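PDB 7AJ0: arylsulfatase from Pseudoalteromonas sp. MB47, which probably hydrolyses sulfate esters of the algal polysaccharide fucoidan as an exo-acting sulfatase that carries a calcium ion and assembles as a hexamer. Local coordinates for residues 239-242 with 243-246; 393-396 with 397-400; 404-407 with 408-412; 459-463 with 464-468. All coordinates share one frame; numbering follows the deposited sequence.

Interaction 1: residues 239-242 with 243-246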
ATOM      1  N   MET A 239      25.855 -29.906  18.686  1.00 26.92           N
ATOM      2  CA  MET A 239      25.764 -30.490  20.016  1.00 26.86           C
ATOM      3  C   MET A 239      25.633 -29.443  21.113  1.00 26.49           C
ATOM      4  O   MET A 239      25.631 -29.804  22.296  1.00 26.48           O
ATOM      5  CB  MET A 239      27.006 -31.348  20.291  1.00 27.51           C
ATOM      6  CG  MET A 239      27.246 -32.443  19.270  1.00 27.98           C
ATOM      7  SD  MET A 239      25.911 -33.655  19.218  1.00 27.78           S
ATOM      8  CE  MET A 239      25.896 -34.234  20.914  1.00 39.26           C
ATOM      9  N   ILE A 240      25.502 -28.167  20.750  1.00 26.23           N
ATOM     10  CA  ILE A 240      25.625 -27.089  21.728  1.00 26.02           C
ATOM     11  C   ILE A 240      24.618 -27.258  22.859  1.00 25.60           C
ATOM     12  O   ILE A 240      24.964 -27.114  24.038  1.00 25.66           O
ATOM     13  CB  ILE A 240      25.483 -25.728  21.020  1.00 26.94           C
ATOM     14  CG1 ILE A 240      25.947 -24.590  21.929  1.00 28.63           C
ATOM     15  CG2 ILE A 240      24.041 -25.486  20.575  1.00 32.30           C
ATOM     16  CD1 ILE A 240      26.053 -23.258  21.212  1.00 26.70           C
ATOM     17  N   ASP A 241      23.365 -27.576  22.532  1.00 25.22           N
ATOM     18  CA  ASP A 241      22.342 -27.695  23.564  1.00 24.86           C
ATOM     19  C   ASP A 241      22.396 -29.028  24.299  1.00 25.12           C
ATOM     20  O   ASP A 241      21.839 -29.135  25.398  1.00 24.95           O
ATOM     21  CB  ASP A 241      20.954 -27.486  22.953  1.00 24.42           C
ATOM     22  CG  ASP A 241      20.530 -26.027  22.966  1.00 24.15           C
ATOM     23  OD1 ASP A 241      20.397 -25.460  24.072  1.00 23.89           O
ATOM     24  OD2 ASP A 241      20.351 -25.440  21.876  1.00 23.97           O
ATOM     25  N   GLN A 242      23.047 -30.041  23.724  1.00 25.56           N
ATOM     26  CA  GLN A 242      23.310 -31.265  24.473  1.00 25.91           C
ATOM     27  C   GLN A 242      24.407 -31.039  25.506  1.00 26.22           C
ATOM     28  O   GLN A 242      24.350 -31.583  26.616  1.00 26.35           O
ATOM     29  CB  GLN A 242      23.704 -32.394  23.521  1.00 26.35           C
ATOM     30  CG  GLN A 242      22.644 -32.743  22.490  1.00 26.14           C
ATOM     31  CD  GLN A 242      21.362 -33.257  23.115  1.00 31.84           C
ATOM     32  OE1 GLN A 242      21.367 -34.249  23.845  1.00 26.14           O
ATOM     33  NE2 GLN A 242      20.254 -32.576  22.837  1.00 27.02           N
ATOM     34  N   VAL A 243      25.413 -30.234  25.157  1.00 26.41           N
ATOM     35  CA  VAL A 243      26.484 -29.925  26.098  1.00 26.76           C
ATOM     36  C   VAL A 243      25.957 -29.077  27.246  1.00 26.41           C
ATOM     37  O   VAL A 243      26.311 -29.297  28.411  1.00 26.65           O
ATOM     38  CB  VAL A 243      27.644 -29.226  25.366  1.00 27.10           C
ATOM     39  CG1 VAL A 243      28.681 -28.730  26.358  1.00 37.73           C
ATOM     40  CG2 VAL A 243      28.266 -30.171  24.355  1.00 27.56           C
ATOM     41  N   LEU A 244      25.109 -28.093  26.940  1.00 25.89           N
ATOM     42  CA  LEU A 244      24.513 -27.281  27.995  1.00 25.57           C
ATOM     43  C   LEU A 244      23.650 -28.134  28.913  1.00 25.47           C
ATOM     44  O   LEU A 244      23.689 -27.980  30.139  1.00 25.55           O
ATOM     45  CB  LEU A 244      23.687 -26.151  27.384  1.00 25.07           C
ATOM     46  CG  LEU A 244      24.454 -25.135  26.539  1.00 25.18           C
ATOM     47  CD1 LEU A 244      23.488 -24.203  25.823  1.00 24.70           C
ATOM     48  CD2 LEU A 244      25.419 -24.341  27.399  1.00 25.48           C
ATOM     49  N   ARG A 245      22.857 -29.036  28.335  1.00 25.34           N
ATOM     50  CA  ARG A 245      22.055 -29.950  29.143  1.00 25.33           C
ATOM     51  C   ARG A 245      22.940 -30.735  30.102  1.00 25.86           C
ATOM     52  O   ARG A 245      22.638 -30.844  31.295  1.00 25.91           O
ATOM     53  CB  ARG A 245      21.270 -30.890  28.226  1.00 25.26           C
ATOM     54  CG  ARG A 245      20.302 -31.838  28.923  1.00 25.27           C
ATOM     55  CD  ARG A 245      20.967 -33.121  29.422  1.00 25.83           C
ATOM     56  NE  ARG A 245      21.986 -33.632  28.509  1.00 26.21           N
ATOM     57  CZ  ARG A 245      21.736 -34.181  27.325  1.00 26.24           C
ATOM     58  NH1 ARG A 245      20.490 -34.293  26.888  1.00 35.26           N
ATOM     59  NH2 ARG A 245      22.739 -34.610  26.572  1.00 26.64           N
ATOM     60  N   ASP A 246      24.054 -31.272  29.599  1.00 26.32           N
ATOM     61  CA  ASP A 246      24.962 -32.026  30.454  1.00 26.90           C
ATOM     62  C   ASP A 246      25.471 -31.175  31.611  1.00 27.01           C
ATOM     63  O   ASP A 246      25.576 -31.655  32.746  1.00 27.31           O
ATOM     64  CB  ASP A 246      26.138 -32.559  29.633  1.00 30.74           C
ATOM     65  CG  ASP A 246      25.731 -33.655  28.663  1.00 29.38           C
ATOM     66  OD1 ASP A 246      24.676 -34.287  28.881  1.00 29.94           O
ATOM     67  OD2 ASP A 246      26.476 -33.891  27.687  1.00 30.55           O
TER
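Arg245 and Gln242, three residues apart at the start of helix 240-258, meet through their polar ends. Gln242 OE1 lies 3.1 Å from Arg245 NH2 and 3.2 Å from Arg245 NH1; both hydrogen bonds are weak, because their N-H...O angles are only about 130°. The amide plane stands 79° to the guanidinium plane. Bends at chi2 (-85°) and chi3 fold the arginine back over the helix surface and so bring its head beside the glutamine.

The same head makes a salt bridge with its neighbour. Arg245 NE (2.8 Å) and NH2 (3.0 Å) grip Asp246 OD1 side-on, both arriving from one face of the carboxylate and well above its plane.

Backbone bonds form the regular i to i+4 ladder. It opens at the N-cap residue, where Met239 O accepts from Val243 N at 2.9 Å, and its last rung here joins Asp246 N to Gln242 O at 3.0 Å. Apolar contact is slight: Met239 CB is 4.4 Å from Val243 CG2.

The stronger polar partners of Gln242 and Asp241 lie beyond this helix: Gln242 NE2 bonds Glu297 of helix 290-311, while Asp241 pairs with Lys270. Arg245 NH1 bridges Glu304, also on helix 290-311. The arginine charge is thus probably balanced by two carboxylates, Asp246 and Glu304, and Gln242 OE1 adds two bent contacts to a guanidinium whose strong bonds go to those acids.

Interaction 2: residues 393-396 with 397-400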
ATOM      1  N   GLU A 393      17.873  -6.126  50.271  1.00 29.21           N
ATOM      2  CA  GLU A 393      19.261  -5.863  49.917  1.00 29.54           C
ATOM      3  C   GLU A 393      19.408  -5.013  48.661  1.00 29.20           C
ATOM      4  O   GLU A 393      20.539  -4.750  48.239  1.00 29.48           O
ATOM      5  CB  GLU A 393      20.011  -7.188  49.724  1.00 29.46           C
ATOM      6  CG  GLU A 393      20.147  -8.025  50.990  1.00 29.96           C
ATOM      7  CD  GLU A 393      21.117  -7.422  51.993  1.00 36.76           C
ATOM      8  OE1 GLU A 393      22.194  -6.951  51.572  1.00 40.08           O
ATOM      9  OE2 GLU A 393      20.801  -7.415  53.202  1.00 48.96           O
ATOM     10  N   LEU A 394      18.310  -4.576  48.056  1.00 28.68           N
ATOM     11  CA  LEU A 394      18.397  -3.832  46.801  1.00 28.35           C
ATOM     12  C   LEU A 394      18.826  -2.393  47.070  1.00 28.95           C
ATOM     13  O   LEU A 394      18.263  -1.742  47.956  1.00 29.29           O
ATOM     14  CB  LEU A 394      17.057  -3.848  46.074  1.00 27.65           C
ATOM     15  CG  LEU A 394      16.612  -5.166  45.441  1.00 27.01           C
ATOM     16  CD1 LEU A 394      15.237  -5.000  44.810  1.00 33.75           C
ATOM     17  CD2 LEU A 394      17.614  -5.644  44.408  1.00 26.84           C
ATOM     18  N   PRO A 395      19.800  -1.862  46.327  1.00 29.13           N
ATOM     19  CA  PRO A 395      20.238  -0.481  46.576  1.00 29.77           C
ATOM     20  C   PRO A 395      19.100   0.511  46.381  1.00 29.58           C
ATOM     21  O   PRO A 395      18.281   0.378  45.470  1.00 28.92           O
ATOM     22  CB  PRO A 395      21.361  -0.268  45.550  1.00 29.87           C
ATOM     23  CG  PRO A 395      21.150  -1.319  44.508  1.00 29.11           C
ATOM     24  CD  PRO A 395      20.541  -2.493  45.217  1.00 28.82           C
ATOM     25  N   SER A 396      19.065   1.523  47.249  1.00 30.23           N
ATOM     26  CA  SER A 396      17.953   2.462  47.294  1.00 30.18           C
ATOM     27  C   SER A 396      18.067   3.593  46.281  1.00 30.21           C
ATOM     28  O   SER A 396      17.095   4.334  46.095  1.00 30.09           O
ATOM     29  CB  SER A 396      17.840   3.056  48.701  1.00 30.93           C
ATOM     30  OG  SER A 396      17.752   2.029  49.671  1.00 30.99           O
ATOM     31  N   ASN A 397      19.216   3.750  45.630  1.00 30.42           N
ATOM     32  CA  ASN A 397      19.403   4.788  44.626  1.00 30.51           C
ATOM     33  C   ASN A 397      19.006   4.336  43.228  1.00 29.72           C
ATOM     34  O   ASN A 397      19.140   5.115  42.279  1.00 29.76           O
ATOM     35  CB  ASN A 397      20.865   5.249  44.620  1.00 31.25           C
ATOM     36  CG  ASN A 397      21.822   4.143  44.225  1.00 31.08           C
ATOM     37  OD1 ASN A 397      21.972   3.152  44.939  1.00 31.03           O
ATOM     38  ND2 ASN A 397      22.479   4.310  43.086  1.00 31.04           N
ATOM     39  N   MET A 398      18.525   3.104  43.079  1.00 29.05           N
ATOM     40  CA  MET A 398      18.140   2.552  41.790  1.00 28.32           C
ATOM     41  C   MET A 398      16.673   2.147  41.825  1.00 27.73           C
ATOM     42  O   MET A 398      16.212   1.532  42.793  1.00 27.70           O
ATOM     43  CB  MET A 398      19.012   1.342  41.431  1.00 28.12           C
ATOM     44  CG  MET A 398      20.464   1.693  41.135  1.00 37.36           C
ATOM     45  SD  MET A 398      21.584   0.277  41.222  1.00 28.68           S
ATOM     46  CE  MET A 398      20.761  -0.896  40.146  1.00 35.37           C
ATOM     47  N   TYR A 399      15.943   2.502  40.770  1.00 27.32           N
ATOM     48  CA  TYR A 399      14.543   2.121  40.649  1.00 26.78           C
ATOM     49  C   TYR A 399      14.443   0.716  40.070  1.00 26.16           C
ATOM     50  O   TYR A 399      15.129   0.388  39.097  1.00 25.99           O
ATOM     51  CB  TYR A 399      13.796   3.111  39.759  1.00 26.67           C
ATOM     52  CG  TYR A 399      12.290   3.014  39.847  1.00 26.32           C
ATOM     53  CD1 TYR A 399      11.584   3.767  40.771  1.00 26.67           C
ATOM     54  CD2 TYR A 399      11.575   2.178  39.002  1.00 25.69           C
ATOM     55  CE1 TYR A 399      10.209   3.690  40.857  1.00 26.41           C
ATOM     56  CE2 TYR A 399      10.196   2.095  39.082  1.00 25.43           C
ATOM     57  CZ  TYR A 399       9.520   2.855  40.011  1.00 25.80           C
ATOM     58  OH  TYR A 399       8.151   2.784  40.100  1.00 25.60           O
ATOM     59  N   PHE A 400      13.590  -0.109  40.667  1.00 25.88           N
ATOM     60  CA  PHE A 400      13.403  -1.491  40.243  1.00 25.36           C
ATOM     61  C   PHE A 400      11.990  -1.667  39.707  1.00 24.88           C
ATOM     62  O   PHE A 400      11.013  -1.364  40.399  1.00 24.96           O
ATOM     63  CB  PHE A 400      13.683  -2.451  41.396  1.00 25.51           C
ATOM     64  CG  PHE A 400      15.142  -2.631  41.677  1.00 25.91           C
ATOM     65  CD1 PHE A 400      15.865  -3.614  41.027  1.00 25.68           C
ATOM     66  CD2 PHE A 400      15.797  -1.803  42.572  1.00 26.56           C
ATOM     67  CE1 PHE A 400      17.212  -3.778  41.274  1.00 26.09           C
ATOM     68  CE2 PHE A 400      17.144  -1.962  42.822  1.00 26.99           C
ATOM     69  CZ  PHE A 400      17.853  -2.950  42.172  1.00 26.75           C
TER
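Leu394 sits squarely over one face of the Phe400 ring. Its CD1 methyl is 3.9 Å from the ring centroid of Phe400 and only 8° off the ring normal, a well-centred CH-pi contact. The second methyl covers the outer rim of the ring, with Leu394 CD2 3.5 Å from Phe400 CZ. Both methyls therefore bear on the ring, while the two side chains run obliquely to one another.

Pro395 meets the same ring differently. Its carbonyl oxygen lies at the ring edge, in the plane, with Pro395 O 3.7 Å from Phe400 CE2. The pyrrolidine crosses the phenylalanine at about a right angle, and its CD is 4.1 Å from Phe400 CZ. Further round, Pro395 CG touches the sulfur of Met398 (SD) at 3.7 Å.

Asn397 turns its side chain back on the proline. With CG placed between its own backbone N and carbonyl carbon (chi1 63°), its amide oxygen OD1 comes 3.5 Å from Pro395 CB. The backbone explains these meetings: Pro395 to Met398 form a type I beta turn, which reverses the chain and carries Phe400 back to Leu394. No hydrogen bond joins the two halves, so the meeting is mostly one of van der Waals and CH-pi contact.

Around this loop, Tyr381 and Met382 of helix 377-387 pack on both Leu394 and Phe400, and Leu144 of helix 141-146 also touches Leu394. Lys137 of helix 134-137 borders Asn397 and Met398, while Phe400 exchanges backbone bonds with Asn23 and Glu25 of the N-terminal region.

Interaction 3: residues 404-407 with 408-412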
ATOM      1  N   ASP A 404       7.246  -8.512  42.975  1.00 23.99           N
ATOM      2  CA  ASP A 404       7.128  -9.849  43.544  1.00 24.04           C
ATOM      3  C   ASP A 404       5.747 -10.417  43.238  1.00 23.82           C
ATOM      4  O   ASP A 404       4.731  -9.825  43.608  1.00 23.96           O
ATOM      5  CB  ASP A 404       7.365  -9.793  45.051  1.00 24.58           C
ATOM      6  CG  ASP A 404       7.152 -11.136  45.727  1.00 33.29           C
ATOM      7  OD1 ASP A 404       7.232 -12.173  45.038  1.00 24.41           O
ATOM      8  OD2 ASP A 404       6.896 -11.151  46.951  1.00 35.65           O
ATOM      9  N   GLN A 405       5.712 -11.563  42.556  1.00 23.54           N
ATOM     10  CA  GLN A 405       4.464 -12.194  42.146  1.00 23.36           C
ATOM     11  C   GLN A 405       4.213 -13.514  42.868  1.00 23.56           C
ATOM     12  O   GLN A 405       3.403 -14.325  42.406  1.00 23.42           O
ATOM     13  CB  GLN A 405       4.462 -12.421  40.631  1.00 22.91           C
ATOM     14  CG  GLN A 405       4.477 -11.149  39.798  1.00 22.74           C
ATOM     15  CD  GLN A 405       3.113 -10.493  39.704  1.00 22.76           C
ATOM     16  OE1 GLN A 405       2.242 -10.722  40.542  1.00 26.53           O
ATOM     17  NE2 GLN A 405       2.917  -9.680  38.672  1.00 22.56           N
ATOM     18  N   THR A 406       4.891 -13.750  43.992  1.00 23.93           N
ATOM     19  CA  THR A 406       4.702 -15.006  44.711  1.00 24.18           C
ATOM     20  C   THR A 406       3.242 -15.205  45.103  1.00 24.35           C
ATOM     21  O   THR A 406       2.713 -16.318  45.010  1.00 24.37           O
ATOM     22  CB  THR A 406       5.603 -15.041  45.946  1.00 24.64           C
ATOM     23  OG1 THR A 406       6.977 -15.042  45.535  1.00 24.53           O
ATOM     24  CG2 THR A 406       5.326 -16.281  46.781  1.00 24.99           C
ATOM     25  N   ALA A 407       2.573 -14.135  45.546  1.00 24.52           N
ATOM     26  CA  ALA A 407       1.154 -14.223  45.872  1.00 24.72           C
ATOM     27  C   ALA A 407       0.295 -14.485  44.642  1.00 30.84           C
ATOM     28  O   ALA A 407      -0.825 -14.989  44.773  1.00 26.49           O
ATOM     29  CB  ALA A 407       0.691 -12.934  46.554  1.00 25.01           C
ATOM     30  N   PHE A 408       0.792 -14.147  43.454  1.00 28.80           N
ATOM     31  CA  PHE A 408       0.057 -14.403  42.219  1.00 23.57           C
ATOM     32  C   PHE A 408       0.251 -15.839  41.750  1.00 23.76           C
ATOM     33  O   PHE A 408      -0.714 -16.496  41.342  1.00 23.47           O
ATOM     34  CB  PHE A 408       0.510 -13.395  41.160  1.00 23.21           C
ATOM     35  CG  PHE A 408      -0.007 -13.668  39.777  1.00 22.88           C
ATOM     36  CD1 PHE A 408      -1.365 -13.781  39.531  1.00 28.42           C
ATOM     37  CD2 PHE A 408       0.874 -13.772  38.710  1.00 22.53           C
ATOM     38  CE1 PHE A 408      -1.835 -14.016  38.250  1.00 22.72           C
ATOM     39  CE2 PHE A 408       0.411 -14.004  37.427  1.00 26.98           C
ATOM     40  CZ  PHE A 408      -0.945 -14.126  37.196  1.00 22.37           C
ATOM     41  N   LEU A 409       1.481 -16.352  41.835  1.00 23.40           N
ATOM     42  CA  LEU A 409       1.774 -17.686  41.329  1.00 23.31           C
ATOM     43  C   LEU A 409       1.292 -18.790  42.263  1.00 23.72           C
ATOM     44  O   LEU A 409       0.990 -19.894  41.796  1.00 25.28           O
ATOM     45  CB  LEU A 409       3.280 -17.838  41.096  1.00 23.17           C
ATOM     46  CG  LEU A 409       3.906 -16.969  40.006  1.00 22.80           C
ATOM     47  CD1 LEU A 409       5.423 -17.106  40.014  1.00 22.79           C
ATOM     48  CD2 LEU A 409       3.349 -17.331  38.640  1.00 30.61           C
ATOM     49  N   LEU A 410       1.217 -18.527  43.567  1.00 24.12           N
ATOM     50  CA  LEU A 410       0.881 -19.554  44.544  1.00 24.58           C
ATOM     51  C   LEU A 410      -0.582 -19.525  44.971  1.00 24.89           C
ATOM     52  O   LEU A 410      -0.984 -20.345  45.802  1.00 25.34           O
ATOM     53  CB  LEU A 410       1.772 -19.416  45.784  1.00 24.94           C
ATOM     54  CG  LEU A 410       3.278 -19.477  45.539  1.00 24.76           C
ATOM     55  CD1 LEU A 410       4.036 -19.409  46.854  1.00 25.23           C
ATOM     56  CD2 LEU A 410       3.652 -20.732  44.775  1.00 24.61           C
ATOM     57  N   ALA A 411      -1.381 -18.613  44.429  1.00 24.71           N
ATOM     58  CA  ALA A 411      -2.806 -18.551  44.719  1.00 25.02           C
ATOM     59  C   ALA A 411      -3.596 -19.220  43.601  1.00 24.85           C
ATOM     60  O   ALA A 411      -3.296 -19.034  42.419  1.00 27.40           O
ATOM     61  CB  ALA A 411      -3.269 -17.102  44.885  1.00 25.03           C
ATOM     62  N   ASP A 412      -4.601 -20.005  43.982  1.00 25.28           N
ATOM     63  CA  ASP A 412      -5.490 -20.610  42.998  1.00 25.24           C
ATOM     64  C   ASP A 412      -6.250 -19.521  42.252  1.00 25.03           C
ATOM     65  O   ASP A 412      -7.014 -18.759  42.855  1.00 25.32           O
ATOM     66  CB  ASP A 412      -6.465 -21.567  43.680  1.00 25.84           C
ATOM     67  CG  ASP A 412      -5.804 -22.861  44.123  1.00 34.54           C
ATOM     68  OD1 ASP A 412      -4.657 -23.120  43.700  1.00 36.49           O
ATOM     69  OD2 ASP A 412      -6.430 -23.617  44.895  1.00 40.70           O
TER
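Gln405 and Phe408 lie side by side and point the same way, with the amide plane 49° to the phenyl plane. The closest approach of their side chains is Gln405 OE1 to Phe408 CB, 3.2 Å, and the oxygen reaches the ring itself obliquely. A second pair runs alongside in the same manner: Thr406 CG2 lies 3.4 Å from Leu410 CD1.

The backbone of a single short helical turn sets these spacings. Gln405, the N-cap residue, offers its carbonyl O to Leu409 N at 2.9 Å and, in a weak, bent bond, to Phe408 N at 2.8 Å. Thr406 O accepts from Leu410 N at 3.0 Å.

One step further out, Asp404 fixes the start of the turn. Its OD1 takes Thr406 N at 3.0 Å, from above the carboxylate plane, in an Asx turn, and also takes Thr406 OG1 through its syn lone pair. The threonine torsion (chi1 -65°) suits both neighbours, putting OG1 beside the backbone N near the aspartate and sending CG2 the other way, to Leu410.

The outermost shell holds the polar ends: Arg417 N and Ser416 bind the Gln405 amide, and Arg386 makes a salt bridge with Asp404 OD2. Through Thr406, helix 406-409 packs against both Thr383 and Leu387 of helix 377-387 and Leu41 of helix 31-48. Leu410, just after it, touches Ala37 of helix 31-48; Phe408 reaches Asn371 of strand 369-371.

Interaction 4: residues 459-463 with 464-468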
ATOM      1  N   LEU A 459       7.498   5.252  14.156  1.00 25.68           N
ATOM      2  CA  LEU A 459       6.767   6.446  13.768  1.00 26.12           C
ATOM      3  C   LEU A 459       6.008   7.020  14.952  1.00 26.01           C
ATOM      4  O   LEU A 459       5.502   6.279  15.800  1.00 25.53           O
ATOM      5  CB  LEU A 459       5.793   6.127  12.629  1.00 26.18           C
ATOM      6  CG  LEU A 459       6.436   5.429  11.430  1.00 26.30           C
ATOM      7  CD1 LEU A 459       5.410   5.115  10.358  1.00 26.40           C
ATOM      8  CD2 LEU A 459       7.559   6.285  10.863  1.00 26.88           C
ATOM      9  N   ASP A 460       5.942   8.347  15.004  1.00 26.52           N
ATOM     10  CA  ASP A 460       5.127   9.023  16.001  1.00 26.54           C
ATOM     11  C   ASP A 460       3.654   8.912  15.629  1.00 26.47           C
ATOM     12  O   ASP A 460       3.289   8.955  14.451  1.00 29.66           O
ATOM     13  CB  ASP A 460       5.526  10.493  16.110  1.00 27.18           C
ATOM     14  CG  ASP A 460       6.904  10.678  16.708  1.00 37.44           C
ATOM     15  OD1 ASP A 460       7.302   9.846  17.551  1.00 48.12           O
ATOM     16  OD2 ASP A 460       7.587  11.658  16.337  1.00 48.18           O
ATOM     17  N   ILE A 461       2.804   8.773  16.645  1.00 26.20           N
ATOM     18  CA  ILE A 461       1.368   8.662  16.424  1.00 26.18           C
ATOM     19  C   ILE A 461       0.802  10.041  16.116  1.00 26.80           C
ATOM     20  O   ILE A 461       1.492  11.058  16.259  1.00 27.20           O
ATOM     21  CB  ILE A 461       0.658   8.021  17.632  1.00 25.74           C
ATOM     22  CG1 ILE A 461       1.005   8.737  18.937  1.00 28.46           C
ATOM     23  CG2 ILE A 461       1.029   6.542  17.727  1.00 25.17           C
ATOM     24  CD1 ILE A 461      -0.013   9.763  19.366  1.00 26.20           C
ATOM     25  N   GLY A 462      -0.452  10.081  15.670  1.00 26.94           N
ATOM     26  CA  GLY A 462      -1.102  11.333  15.345  1.00 27.55           C
ATOM     27  C   GLY A 462      -1.758  11.994  16.540  1.00 33.32           C
ATOM     28  O   GLY A 462      -1.129  12.163  17.590  1.00 27.52           O
ATOM     29  N   THR A 463      -3.033  12.363  16.394  1.00 28.07           N
ATOM     30  CA  THR A 463      -3.709  13.114  17.447  1.00 28.15           C
ATOM     31  C   THR A 463      -3.973  12.264  18.681  1.00 27.61           C
ATOM     32  O   THR A 463      -4.012  12.796  19.795  1.00 27.71           O
ATOM     33  CB  THR A 463      -5.020  13.694  16.911  1.00 28.65           C
ATOM     34  OG1 THR A 463      -4.733  14.836  16.093  1.00 29.30           O
ATOM     35  CG2 THR A 463      -5.947  14.100  18.049  1.00 28.77           C
ATOM     36  N   ALA A 464      -4.154  10.955  18.515  1.00 27.09           N
ATOM     37  CA  ALA A 464      -4.474  10.090  19.639  1.00 26.63           C
ATOM     38  C   ALA A 464      -3.567   8.870  19.656  1.00 26.05           C
ATOM     39  O   ALA A 464      -3.256   8.312  18.596  1.00 25.94           O
ATOM     40  CB  ALA A 464      -5.941   9.630  19.574  1.00 26.65           C
ATOM     41  N   PRO A 465      -3.121   8.434  20.835  1.00 25.71           N
ATOM     42  CA  PRO A 465      -2.420   7.148  20.915  1.00 25.17           C
ATOM     43  C   PRO A 465      -3.296   6.027  20.380  1.00 24.92           C
ATOM     44  O   PRO A 465      -4.519   6.039  20.534  1.00 25.06           O
ATOM     45  CB  PRO A 465      -2.145   6.980  22.414  1.00 24.97           C
ATOM     46  CG  PRO A 465      -2.166   8.360  22.962  1.00 25.44           C
ATOM     47  CD  PRO A 465      -3.182   9.111  22.146  1.00 25.87           C
ATOM     48  N   TRP A 466      -2.658   5.056  19.736  1.00 24.61           N
ATOM     49  CA  TRP A 466      -3.387   3.893  19.251  1.00 24.39           C
ATOM     50  C   TRP A 466      -3.801   3.024  20.431  1.00 24.06           C
ATOM     51  O   TRP A 466      -3.041   2.846  21.387  1.00 23.83           O
ATOM     52  CB  TRP A 466      -2.533   3.081  18.281  1.00 24.19           C
ATOM     53  CG  TRP A 466      -2.212   3.790  17.002  1.00 24.56           C
ATOM     54  CD1 TRP A 466      -2.245   5.134  16.777  1.00 25.02           C
ATOM     55  CD2 TRP A 466      -1.812   3.186  15.768  1.00 24.57           C
ATOM     56  NE1 TRP A 466      -1.885   5.405  15.480  1.00 25.31           N
ATOM     57  CE2 TRP A 466      -1.615   4.226  14.839  1.00 25.05           C
ATOM     58  CE3 TRP A 466      -1.602   1.868  15.359  1.00 24.27           C
ATOM     59  CZ2 TRP A 466      -1.217   3.989  13.526  1.00 25.23           C
ATOM     60  CZ3 TRP A 466      -1.207   1.632  14.055  1.00 25.49           C
ATOM     61  CH2 TRP A 466      -1.019   2.688  13.153  1.00 26.42           C
ATOM     62  N   VAL A 467      -5.016   2.485  20.365  1.00 24.09           N
ATOM     63  CA  VAL A 467      -5.559   1.657  21.434  1.00 23.86           C
ATOM     64  C   VAL A 467      -6.167   0.404  20.824  1.00 23.73           C
ATOM     65  O   VAL A 467      -6.955   0.486  19.875  1.00 24.00           O
ATOM     66  CB  VAL A 467      -6.609   2.409  22.272  1.00 24.17           C
ATOM     67  CG1 VAL A 467      -7.189   1.485  23.330  1.00 23.99           C
ATOM     68  CG2 VAL A 467      -5.994   3.643  22.914  1.00 24.36           C
ATOM     69  N   PHE A 468      -5.789  -0.751  21.365  1.00 23.36           N
ATOM     70  CA  PHE A 468      -6.374  -2.033  21.011  1.00 23.26           C
ATOM     71  C   PHE A 468      -6.893  -2.693  22.280  1.00 23.15           C
ATOM     72  O   PHE A 468      -6.141  -2.850  23.248  1.00 22.91           O
ATOM     73  CB  PHE A 468      -5.350  -2.961  20.346  1.00 22.97           C
ATOM     74  CG  PHE A 468      -4.704  -2.386  19.121  1.00 23.10           C
ATOM     75  CD1 PHE A 468      -3.565  -1.606  19.224  1.00 23.06           C
ATOM     76  CD2 PHE A 468      -5.224  -2.642  17.864  1.00 23.32           C
ATOM     77  CE1 PHE A 468      -2.964  -1.080  18.097  1.00 23.24           C
ATOM     78  CE2 PHE A 468      -4.628  -2.121  16.732  1.00 23.49           C
ATOM     79  CZ  PHE A 468      -3.496  -1.339  16.849  1.00 31.00           C
TER
HETATM   80  O   HOH W   1      -3.320   8.383  15.798  1.00 22.07           O
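The indole of Trp466 is met obliquely by Ile461, whose CG2 methyl lies 3.7 Å from Trp466 CD1 and 3.9 Å from Trp466 NE1. The two side chains slide past each other in opposite directions. At the ring edge, in its plane, sits the carbonyl oxygen of Ala464. Phe457 of a second subunit also meets the indole, with the ring planes about 35° apart.

Ile461 spreads its two branches over different partners. CG1 lies between the backbone N and the carbonyl carbon (chi1 53°), a placement that, together with chi2 (97°), brings CD1 to the other arm of the turn, where it is 3.6 Å from Ala464 O and 4.3 Å from Pro465 CD. The methyl CG2 is thereby left to face the tryptophan.

The turn is a connection between sheets, not a hairpin. Strand 456-460 pairs with 442-446, whereas strand 466-469 is, within this chain, an outer strand of the four-stranded antiparallel sheet that also contains 437-440, consistent with the small C-terminal sheet of sulfatases. No direct hydrogen bond spans the turn between 459-463 and 464-468. A water molecule links its arms instead: the water oxygen stands 2.8 Å from Ala464 O and accepts weak, long bonds from Gly462 N and Trp466 NE1.

The single N-H of the indole is directed at Ser456 O of the second subunit, the water contact being weak. Thr463, at the tip, bonds through OG1 to Gly346 O and through its own carbonyl to Arg426, both of that neighbouring subunit, and Ala464 packs on Ile453 of the same subunit.

How the interactions relate
The four contacts follow one another along the chain without overlap. Interaction 1 stands apart: its centre is about 36 Å from that of interaction 2, 32 Å from interaction 3 and 45 Å from interaction 4, which lies across the chain's centre. Its own Asp241 side chain lies about 12 Å from the bound calcium ion. Interactions 2 and 3 have centres about 23 Å apart; the loop of the one and the short helix that follows it in the other both pack on helix 377-387. Interaction 4 alone touches other subunits, tying the C-terminal strands to the hexamer, whereas the first three make their contacts within one chain.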